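Local atomic coordinates of putative uncharacterized protein (Bacteroides eggerthii DSM 20697, PDB entry 5BYP), a protein that is of unknown function but folds as a lipocalin-like antiparallel beta barrel of the calycin clan. Residues F39-M44 / N91-G96; Y54-L59 / T67-N72. All blocks are in the same frame, centred on the assembly; numbering follows the deposited sequence.

How the contacts relate
Both contacts involve one curled antiparallel sheet, their centres about 12 Å apart: contact 2 pairs two of its strands, and contact 1 packs helix 87-92 and the residues after it on a third. Along the chain contact 2 is nested within contact 1: strand 38-43 comes first, then the hairpin of strands 51-60 and 63-68, then helix 87-92. Strands 38-43 and 51-60 are sheet neighbours, joined by a probable hydrogen bond from F39 N to G55 O at 2.7 Å. L68 ties the contacts from inside, its CD1 3.4 Å from F93 CE2. Contact 1 is thus buried inner-face packing, whereas contact 2 is in-sheet strand pairing with exposed aromatics on its outer face.

Contact 1: residues F39-M44 / N91-G96; sequences FLAYCM and NFFGWG
F92, on helix 87-92, points its ring at strand 38-43, CG anti to the backbone N (chi1 -167°), and makes the broadest contact between the segments. Along one flank CD2 and CE2 meet C43, F92 CE2 lying 3.5 Å from C43 CB. C43 SG sits at the ring edge, 5.2 Å from the F92 centroid and 81° off its normal, a Cys sulfur-aromatic contact. At the tip, CZ and CE2 face the Y42 carbonyl, whose O lies near the ring plane, 3.6 Å from F92 CE2. On the other flank F92 CE1 meets A41 CB at 3.7 Å, a methyl that also lies at the edge of the F93 ring, by CZ. F92 CD1 stands over the centre of the F93 ring, while F93 CD1 lies over one face of W95, so the three form a row starting on strand 38-43 and slanting away across the sheet, W95 reaching strands 63-68 and 100-108. F39 CE2 meets F93 CE1 at 4.2 Å. No hydrogen bond crosses the segments; F53 of the neighbouring strand adds its ring to F92 and F93. Such aromatic packing against F39, A41 and C43, whose side chains point toward N91-G96, fits the interior of a lipocalin-like barrel.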
ATOM      1  N   PHE A  39      -1.370  -8.782  -3.765  1.00 81.86           N
ATOM      2  CA  PHE A  39      -1.703  -7.521  -3.146  1.00 78.63           C
ATOM      3  C   PHE A  39      -2.677  -6.744  -4.003  1.00 82.56           C
ATOM      4  O   PHE A  39      -2.575  -6.751  -5.227  1.00 82.60           O
ATOM      5  CB  PHE A  39      -0.434  -6.713  -2.907  1.00 78.12           C
ATOM      6  CG  PHE A  39      -0.669  -5.331  -2.374  1.00 77.98           C
ATOM      7  CD1 PHE A  39      -1.028  -5.132  -1.037  1.00 81.19           C
ATOM      8  CD2 PHE A  39      -0.518  -4.214  -3.199  1.00 78.55           C
ATOM      9  CE1 PHE A  39      -1.249  -3.849  -0.538  1.00 80.55           C
ATOM     10  CE2 PHE A  39      -0.726  -2.921  -2.689  1.00 79.91           C
ATOM     11  CZ  PHE A  39      -1.082  -2.751  -1.361  1.00 78.20           C
ATOM     12  N   LEU A  40      -3.635  -6.087  -3.347  1.00 79.41           N
ATOM     13  CA  LEU A  40      -4.653  -5.223  -3.946  1.00 78.08           C
ATOM     14  C   LEU A  40      -4.718  -3.936  -3.187  1.00 81.27           C
ATOM     15  O   LEU A  40      -4.563  -3.941  -1.967  1.00 83.19           O
ATOM     16  CB  LEU A  40      -6.038  -5.910  -3.914  1.00 80.16           C
ATOM     17  CG  LEU A  40      -6.152  -7.260  -4.631  1.00 87.72           C
ATOM     18  CD1 LEU A  40      -7.362  -8.025  -4.157  1.00 91.10           C
ATOM     19  CD2 LEU A  40      -6.161  -7.096  -6.168  1.00 87.03           C
ATOM     20  N   ALA A  41      -4.980  -2.835  -3.872  1.00 75.45           N
ATOM     21  CA  ALA A  41      -5.151  -1.541  -3.227  1.00 75.50           C
ATOM     22  C   ALA A  41      -6.211  -0.734  -3.986  1.00 85.45           C
ATOM     23  O   ALA A  41      -6.284  -0.846  -5.221  1.00 85.02           O
ATOM     24  CB  ALA A  41      -3.828  -0.800  -3.183  1.00 74.53           C
ATOM     25  N   TYR A  42      -7.099   0.002  -3.258  1.00 86.24           N
ATOM     26  CA  TYR A  42      -8.166   0.789  -3.901  1.00 88.55           C
ATOM     27  C   TYR A  42      -8.376   2.158  -3.238  1.00 89.62           C
ATOM     28  O   TYR A  42      -8.316   2.287  -2.006  1.00 87.43           O
ATOM     29  CB  TYR A  42      -9.520   0.040  -3.944  1.00 94.71           C
ATOM     30  CG  TYR A  42      -9.490  -1.409  -3.511  1.00102.40           C
ATOM     31  CD1 TYR A  42      -9.074  -2.411  -4.385  1.00105.50           C
ATOM     32  CD2 TYR A  42     -10.010  -1.797  -2.288  1.00106.71           C
ATOM     33  CE1 TYR A  42      -9.063  -3.752  -4.002  1.00109.66           C
ATOM     34  CE2 TYR A  42     -10.036  -3.136  -1.904  1.00109.94           C
ATOM     35  CZ  TYR A  42      -9.563  -4.114  -2.768  1.00122.95           C
ATOM     36  OH  TYR A  42      -9.592  -5.445  -2.407  1.00136.42           O
ATOM     37  N   CYS A  43      -8.655   3.171  -4.089  1.00 86.24           N
ATOM     38  CA  CYS A  43      -8.966   4.546  -3.710  1.00 86.26           C
ATOM     39  C   CYS A  43     -10.394   4.819  -4.038  1.00 93.19           C
ATOM     40  O   CYS A  43     -10.788   4.709  -5.192  1.00 91.74           O
ATOM     41  CB  CYS A  43      -8.044   5.531  -4.410  1.00 84.58           C
ATOM     42  SG  CYS A  43      -8.155   7.206  -3.770  1.00 88.70           S
HETATM   43  N   MSE A  44     -11.183   5.154  -3.035  1.00 95.17           N
HETATM   44  CA  MSE A  44     -12.619   5.338  -3.202  1.00 98.48           C
HETATM   45  C   MSE A  44     -12.985   6.702  -3.728  1.00105.11           C
HETATM   46  O   MSE A  44     -12.129   7.550  -3.995  1.00105.17           O
HETATM   47  CB  MSE A  44     -13.368   5.080  -1.882  1.00102.19           C
HETATM   48  CG  MSE A  44     -13.434   3.591  -1.515  1.00109.04           C
HETATM   49 SE   MSE A  44     -14.511   2.470  -2.735  0.75118.31          SE
HETATM   50  CE  MSE A  44     -13.565   0.710  -2.436  1.00113.04           C
ATOM     51  N   ASN A  91      -0.105  10.093  -5.988  1.00 76.30           N
ATOM     52  CA  ASN A  91      -0.941  10.523  -4.884  1.00 77.67           C
ATOM     53  C   ASN A  91      -1.252   9.389  -3.922  1.00 81.12           C
ATOM     54  O   ASN A  91      -1.406   9.627  -2.724  1.00 83.28           O
ATOM     55  CB  ASN A  91      -2.250  11.137  -5.391  1.00 85.79           C
ATOM     56  CG  ASN A  91      -2.101  12.322  -6.321  1.00109.24           C
ATOM     57  OD1 ASN A  91      -0.995  12.847  -6.559  1.00100.82           O
ATOM     58  ND2 ASN A  91      -3.212  12.711  -6.941  1.00103.13           N
ATOM     59  N   PHE A  92      -1.415   8.184  -4.430  1.00 74.90           N
ATOM     60  CA  PHE A  92      -1.812   7.082  -3.595  1.00 72.69           C
ATOM     61  C   PHE A  92      -0.605   6.417  -2.954  1.00 77.34           C
ATOM     62  O   PHE A  92      -0.551   6.301  -1.740  1.00 78.42           O
ATOM     63  CB  PHE A  92      -2.599   6.108  -4.429  1.00 73.68           C
ATOM     64  CG  PHE A  92      -3.334   5.062  -3.656  1.00 75.24           C
ATOM     65  CD1 PHE A  92      -2.741   3.847  -3.372  1.00 76.55           C
ATOM     66  CD2 PHE A  92      -4.660   5.253  -3.286  1.00 78.33           C
ATOM     67  CE1 PHE A  92      -3.444   2.854  -2.699  1.00 78.98           C
ATOM     68  CE2 PHE A  92      -5.366   4.253  -2.624  1.00 81.15           C
ATOM     69  CZ  PHE A  92      -4.753   3.064  -2.330  1.00 78.99           C
ATOM     70  N   PHE A  93       0.372   6.000  -3.738  1.00 74.47           N
ATOM     71  CA  PHE A  93       1.504   5.343  -3.125  1.00 74.57           C
ATOM     72  C   PHE A  93       2.634   6.306  -2.837  1.00 81.46           C
ATOM     73  O   PHE A  93       3.005   6.454  -1.674  1.00 84.22           O
ATOM     74  CB  PHE A  93       1.994   4.187  -3.990  1.00 74.61           C
ATOM     75  CG  PHE A  93       0.965   3.108  -4.152  1.00 73.55           C
ATOM     76  CD1 PHE A  93       0.656   2.254  -3.097  1.00 74.96           C
ATOM     77  CD2 PHE A  93       0.253   2.978  -5.339  1.00 73.42           C
ATOM     78  CE1 PHE A  93      -0.280   1.227  -3.256  1.00 74.93           C
ATOM     79  CE2 PHE A  93      -0.690   1.963  -5.493  1.00 75.83           C
ATOM     80  CZ  PHE A  93      -0.927   1.069  -4.460  1.00 73.23           C
ATOM     81  N   GLY A  94       3.191   6.917  -3.887  1.00 77.29           N
ATOM     82  CA  GLY A  94       4.334   7.814  -3.775  1.00 76.98           C
ATOM     83  C   GLY A  94       5.608   7.042  -3.502  1.00 79.43           C
ATOM     84  O   GLY A  94       6.573   7.597  -2.986  1.00 80.04           O
ATOM     85  N   TRP A  95       5.621   5.759  -3.865  1.00 75.33           N
ATOM     86  CA  TRP A  95       6.741   4.841  -3.621  1.00 76.35           C
ATOM     87  C   TRP A  95       7.912   5.038  -4.593  1.00 82.01           C
ATOM     88  O   TRP A  95       8.897   4.283  -4.523  1.00 84.58           O
ATOM     89  CB  TRP A  95       6.268   3.381  -3.705  1.00 73.83           C
ATOM     90  CG  TRP A  95       5.221   3.002  -2.701  1.00 74.98           C
ATOM     91  CD1 TRP A  95       4.795   3.735  -1.631  1.00 78.86           C
ATOM     92  CD2 TRP A  95       4.558   1.737  -2.612  1.00 74.32           C
ATOM     93  NE1 TRP A  95       3.859   3.025  -0.915  1.00 78.37           N
ATOM     94  CE2 TRP A  95       3.685   1.800  -1.502  1.00 78.43           C
ATOM     95  CE3 TRP A  95       4.555   0.578  -3.414  1.00 74.63           C
ATOM     96  CZ2 TRP A  95       2.831   0.757  -1.170  1.00 77.63           C
ATOM     97  CZ3 TRP A  95       3.691  -0.449  -3.093  1.00 76.29           C
ATOM     98  CH2 TRP A  95       2.850  -0.363  -1.978  1.00 77.56           C
ATOM     99  N   GLY A  96       7.796   6.015  -5.491  1.00 76.47           N
ATOM    100  CA  GLY A  96       8.848   6.338  -6.442  1.00 76.66           C
ATOM    101  C   GLY A  96       8.863   5.444  -7.655  1.00 80.39           C
ATOM    102  O   GLY A  96       8.010   4.563  -7.798  1.00 78.92           O
TER

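Contact 2: residues Y54-L59 / T67-N72; sequences YGYYKL and TLWPDN
This is antiparallel strand pairing at the open end of the beta hairpin formed by strands 51-60 and 63-68, flanked by the exposed side chains of Y54, Y56 and W69. Y56 and T67 form a hydrogen-bonded pair: T67 N donates to Y56 O at 2.9 Å with an N-H...O angle of 176°, and Y56 N donates back to T67 O over the same length, more bent. Both approach nearly along the C=O axis. G55 and L68 are the adjoining non-hydrogen-bonded pair, with CA atoms 4.0 Å apart. G55 has no side chain, and its CA faces T67 O in a CA-H...O contact. One residue further on, W69 N donates to Y54 O at 2.9 Å, almost straight and on an in-plane lone pair.

On one face the Y56 and T67 side chains lie alongside each other. Y56 CG occupies the crowded position between backbone N and carbonyl carbon (chi1 58°), which swings the ring across the strand gap. T67 CB then stands over the ring face, 3.9 Å from the Y56 centroid, a CH-pi contact, and CG2 continues toward Y56 OH. The Y56 ring edge, at CE1, meets the benzo edge of the W69 indole at CE3. At the pyrrole end of the indole, Y54, also in the crowded rotamer, crosses the five-membered ring obliquely, with planes at 48°, and Y54 CE2 comes 3.7 Å from W69 CD1. Beyond the cis peptide before P70, D71 turns back into its loop, OD1 hydrogen-bonded to N76 ND2 and S73 OG. The alternation of a hydrogen-bonded pair (Y56/T67) with a non-hydrogen-bonded one (G55/L68) is that of an antiparallel beta hairpin, here part of the wall of a lipocalin-like barrel.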
ATOM      1  N   TYR A  54      -2.612  -3.406  -8.147  1.00 76.67           N
ATOM      2  CA  TYR A  54      -2.356  -4.786  -7.775  1.00 77.40           C
ATOM      3  C   TYR A  54      -0.860  -5.084  -7.809  1.00 78.66           C
ATOM      4  O   TYR A  54      -0.081  -4.356  -8.405  1.00 76.81           O
ATOM      5  CB  TYR A  54      -3.162  -5.767  -8.673  1.00 80.36           C
ATOM      6  CG  TYR A  54      -2.781  -5.794 -10.136  1.00 84.00           C
ATOM      7  CD1 TYR A  54      -3.120  -4.741 -10.986  1.00 85.82           C
ATOM      8  CD2 TYR A  54      -2.233  -6.939 -10.709  1.00 86.86           C
ATOM      9  CE1 TYR A  54      -2.810  -4.781 -12.345  1.00 87.79           C
ATOM     10  CE2 TYR A  54      -1.949  -7.006 -12.072  1.00 88.38           C
ATOM     11  CZ  TYR A  54      -2.237  -5.924 -12.886  1.00102.37           C
ATOM     12  OH  TYR A  54      -1.953  -5.992 -14.234  1.00112.84           O
ATOM     13  N   GLY A  55      -0.476  -6.113  -7.096  1.00 76.61           N
ATOM     14  CA  GLY A  55       0.908  -6.538  -7.021  1.00 76.44           C
ATOM     15  C   GLY A  55       1.072  -7.769  -6.184  1.00 80.96           C
ATOM     16  O   GLY A  55       0.134  -8.567  -6.050  1.00 83.05           O
ATOM     17  N   TYR A  56       2.252  -7.934  -5.608  1.00 77.18           N
ATOM     18  CA  TYR A  56       2.519  -9.075  -4.721  1.00 78.57           C
ATOM     19  C   TYR A  56       3.287  -8.603  -3.495  1.00 81.81           C
ATOM     20  O   TYR A  56       3.881  -7.521  -3.523  1.00 78.69           O
ATOM     21  CB  TYR A  56       3.278 -10.200  -5.453  1.00 79.40           C
ATOM     22  CG  TYR A  56       4.603  -9.759  -6.030  1.00 79.59           C
ATOM     23  CD1 TYR A  56       4.676  -9.159  -7.281  1.00 79.58           C
ATOM     24  CD2 TYR A  56       5.791  -9.977  -5.342  1.00 81.57           C
ATOM     25  CE1 TYR A  56       5.900  -8.799  -7.839  1.00 81.70           C
ATOM     26  CE2 TYR A  56       7.017  -9.583  -5.872  1.00 82.03           C
ATOM     27  CZ  TYR A  56       7.069  -9.006  -7.125  1.00 89.68           C
ATOM     28  OH  TYR A  56       8.282  -8.616  -7.635  1.00 95.58           O
ATOM     29  N   TYR A  57       3.268  -9.405  -2.420  1.00 80.29           N
ATOM     30  CA  TYR A  57       4.010  -9.072  -1.224  1.00 81.23           C
ATOM     31  C   TYR A  57       4.852 -10.240  -0.817  1.00 86.85           C
ATOM     32  O   TYR A  57       4.545 -11.362  -1.184  1.00 87.77           O
ATOM     33  CB  TYR A  57       3.087  -8.623  -0.071  1.00 83.00           C
ATOM     34  CG  TYR A  57       2.085  -9.664   0.372  1.00 85.82           C
ATOM     35  CD1 TYR A  57       0.835  -9.758  -0.230  1.00 87.22           C
ATOM     36  CD2 TYR A  57       2.375 -10.544   1.409  1.00 88.75           C
ATOM     37  CE1 TYR A  57      -0.097 -10.713   0.176  1.00 90.26           C
ATOM     38  CE2 TYR A  57       1.469 -11.528   1.796  1.00 91.93           C
ATOM     39  CZ  TYR A  57       0.226 -11.603   1.181  1.00100.70           C
ATOM     40  OH  TYR A  57      -0.696 -12.559   1.567  1.00106.85           O
ATOM     41  N   LYS A  58       5.928  -9.979  -0.082  1.00 86.03           N
ATOM     42  CA  LYS A  58       6.810 -11.020   0.447  1.00 89.62           C
ATOM     43  C   LYS A  58       7.055 -10.746   1.948  1.00 96.61           C
ATOM     44  O   LYS A  58       7.340  -9.610   2.335  1.00 95.51           O
ATOM     45  CB  LYS A  58       8.135 -11.101  -0.363  1.00 89.78           C
ATOM     46  N   LEU A  59       6.877 -11.754   2.780  1.00 98.29           N
ATOM     47  CA  LEU A  59       7.083 -11.623   4.229  1.00101.90           C
ATOM     48  C   LEU A  59       8.461 -12.155   4.628  1.00109.22           C
ATOM     49  O   LEU A  59       8.781 -13.305   4.340  1.00109.52           O
ATOM     50  CB  LEU A  59       5.978 -12.361   5.016  1.00103.93           C
ATOM     51  CG  LEU A  59       4.538 -11.916   4.722  1.00105.92           C
ATOM     52  CD1 LEU A  59       3.546 -12.888   5.320  1.00108.64           C
ATOM     53  CD2 LEU A  59       4.282 -10.510   5.213  1.00105.51           C
ATOM     54  N   THR A  67       5.344  -5.027  -3.820  1.00 71.34           N
ATOM     55  CA  THR A  67       5.770  -4.704  -5.185  1.00 68.63           C
ATOM     56  C   THR A  67       4.538  -4.611  -6.065  1.00 71.89           C
ATOM     57  O   THR A  67       3.694  -5.507  -6.026  1.00 72.14           O
ATOM     58  CB  THR A  67       6.769  -5.744  -5.706  1.00 76.13           C
ATOM     59  OG1 THR A  67       7.791  -5.960  -4.731  1.00 88.37           O
ATOM     60  CG2 THR A  67       7.389  -5.353  -7.031  1.00 66.47           C
ATOM     61  N   LEU A  68       4.406  -3.513  -6.829  1.00 68.80           N
ATOM     62  CA  LEU A  68       3.265  -3.327  -7.726  1.00 67.76           C
ATOM     63  C   LEU A  68       3.519  -3.933  -9.102  1.00 77.00           C
ATOM     64  O   LEU A  68       4.606  -3.764  -9.669  1.00 77.45           O
ATOM     65  CB  LEU A  68       2.911  -1.854  -7.896  1.00 64.85           C
ATOM     66  CG  LEU A  68       2.385  -1.118  -6.696  1.00 67.48           C
ATOM     67  CD1 LEU A  68       1.740   0.151  -7.124  1.00 65.59           C
ATOM     68  CD2 LEU A  68       1.382  -1.963  -5.913  1.00 70.26           C
ATOM     69  N   TRP A  69       2.464  -4.529  -9.685  1.00 74.53           N
ATOM     70  CA  TRP A  69       2.513  -5.124 -11.000  1.00 74.94           C
ATOM     71  C   TRP A  69       1.958  -4.169 -12.076  1.00 74.80           C
ATOM     72  O   TRP A  69       0.911  -3.556 -11.872  1.00 71.48           O
ATOM     73  CB  TRP A  69       1.741  -6.435 -11.006  1.00 76.44           C
ATOM     74  CG  TRP A  69       2.143  -7.300 -12.150  1.00 78.86           C
ATOM     75  CD1 TRP A  69       1.520  -7.384 -13.357  1.00 82.77           C
ATOM     76  CD2 TRP A  69       3.396  -8.002 -12.295  1.00 79.04           C
ATOM     77  NE1 TRP A  69       2.235  -8.202 -14.201  1.00 83.96           N
ATOM     78  CE2 TRP A  69       3.404  -8.573 -13.583  1.00 84.79           C
ATOM     79  CE3 TRP A  69       4.504  -8.223 -11.442  1.00 79.92           C
ATOM     80  CZ2 TRP A  69       4.448  -9.374 -14.036  1.00 85.41           C
ATOM     81  CZ3 TRP A  69       5.534  -9.023 -11.889  1.00 83.39           C
ATOM     82  CH2 TRP A  69       5.491  -9.612 -13.162  1.00 85.45           C
ATOM     83  N   PRO A  70       2.648  -3.979 -13.227  1.00 72.18           N
ATOM     84  CA  PRO A  70       3.892  -4.625 -13.681  1.00 70.86           C
ATOM     85  C   PRO A  70       5.119  -4.067 -12.991  1.00 70.66           C
ATOM     86  O   PRO A  70       5.194  -2.869 -12.721  1.00 69.76           O
ATOM     87  CB  PRO A  70       3.912  -4.299 -15.178  1.00 72.36           C
ATOM     88  CG  PRO A  70       3.208  -2.987 -15.280  1.00 75.54           C
ATOM     89  CD  PRO A  70       2.129  -3.043 -14.250  1.00 71.86           C
ATOM     90  N   ASP A  71       6.090  -4.937 -12.740  1.00 66.53           N
ATOM     91  CA  ASP A  71       7.335  -4.554 -12.112  1.00 65.99           C
ATOM     92  C   ASP A  71       8.274  -3.940 -13.171  1.00 69.54           C
ATOM     93  O   ASP A  71       7.856  -3.758 -14.303  1.00 67.57           O
ATOM     94  CB  ASP A  71       7.953  -5.758 -11.398  1.00 68.16           C
ATOM     95  CG  ASP A  71       8.311  -6.972 -12.259  1.00 73.91           C
ATOM     96  OD1 ASP A  71       8.069  -6.929 -13.513  1.00 68.69           O
ATOM     97  OD2 ASP A  71       8.840  -7.966 -11.688  1.00 81.46           O
ATOM     98  N   ASN A  72       9.520  -3.605 -12.810  1.00 67.45           N
ATOM     99  CA  ASN A  72      10.420  -2.977 -13.780  1.00 66.67           C
ATOM    100  C   ASN A  72      11.374  -3.965 -14.424  1.00 72.12           C
ATOM    101  O   ASN A  72      12.532  -3.624 -14.665  1.00 73.97           O
ATOM    102  CB  ASN A  72      11.218  -1.820 -13.151  1.00 65.52           C
ATOM    103  CG  ASN A  72      11.936  -2.144 -11.874  1.00 70.73           C
ATOM    104  OD1 ASN A  72      12.219  -3.294 -11.556  1.00 69.76           O
ATOM    105  ND2 ASN A  72      12.254  -1.127 -11.112  1.00 60.42           N
TER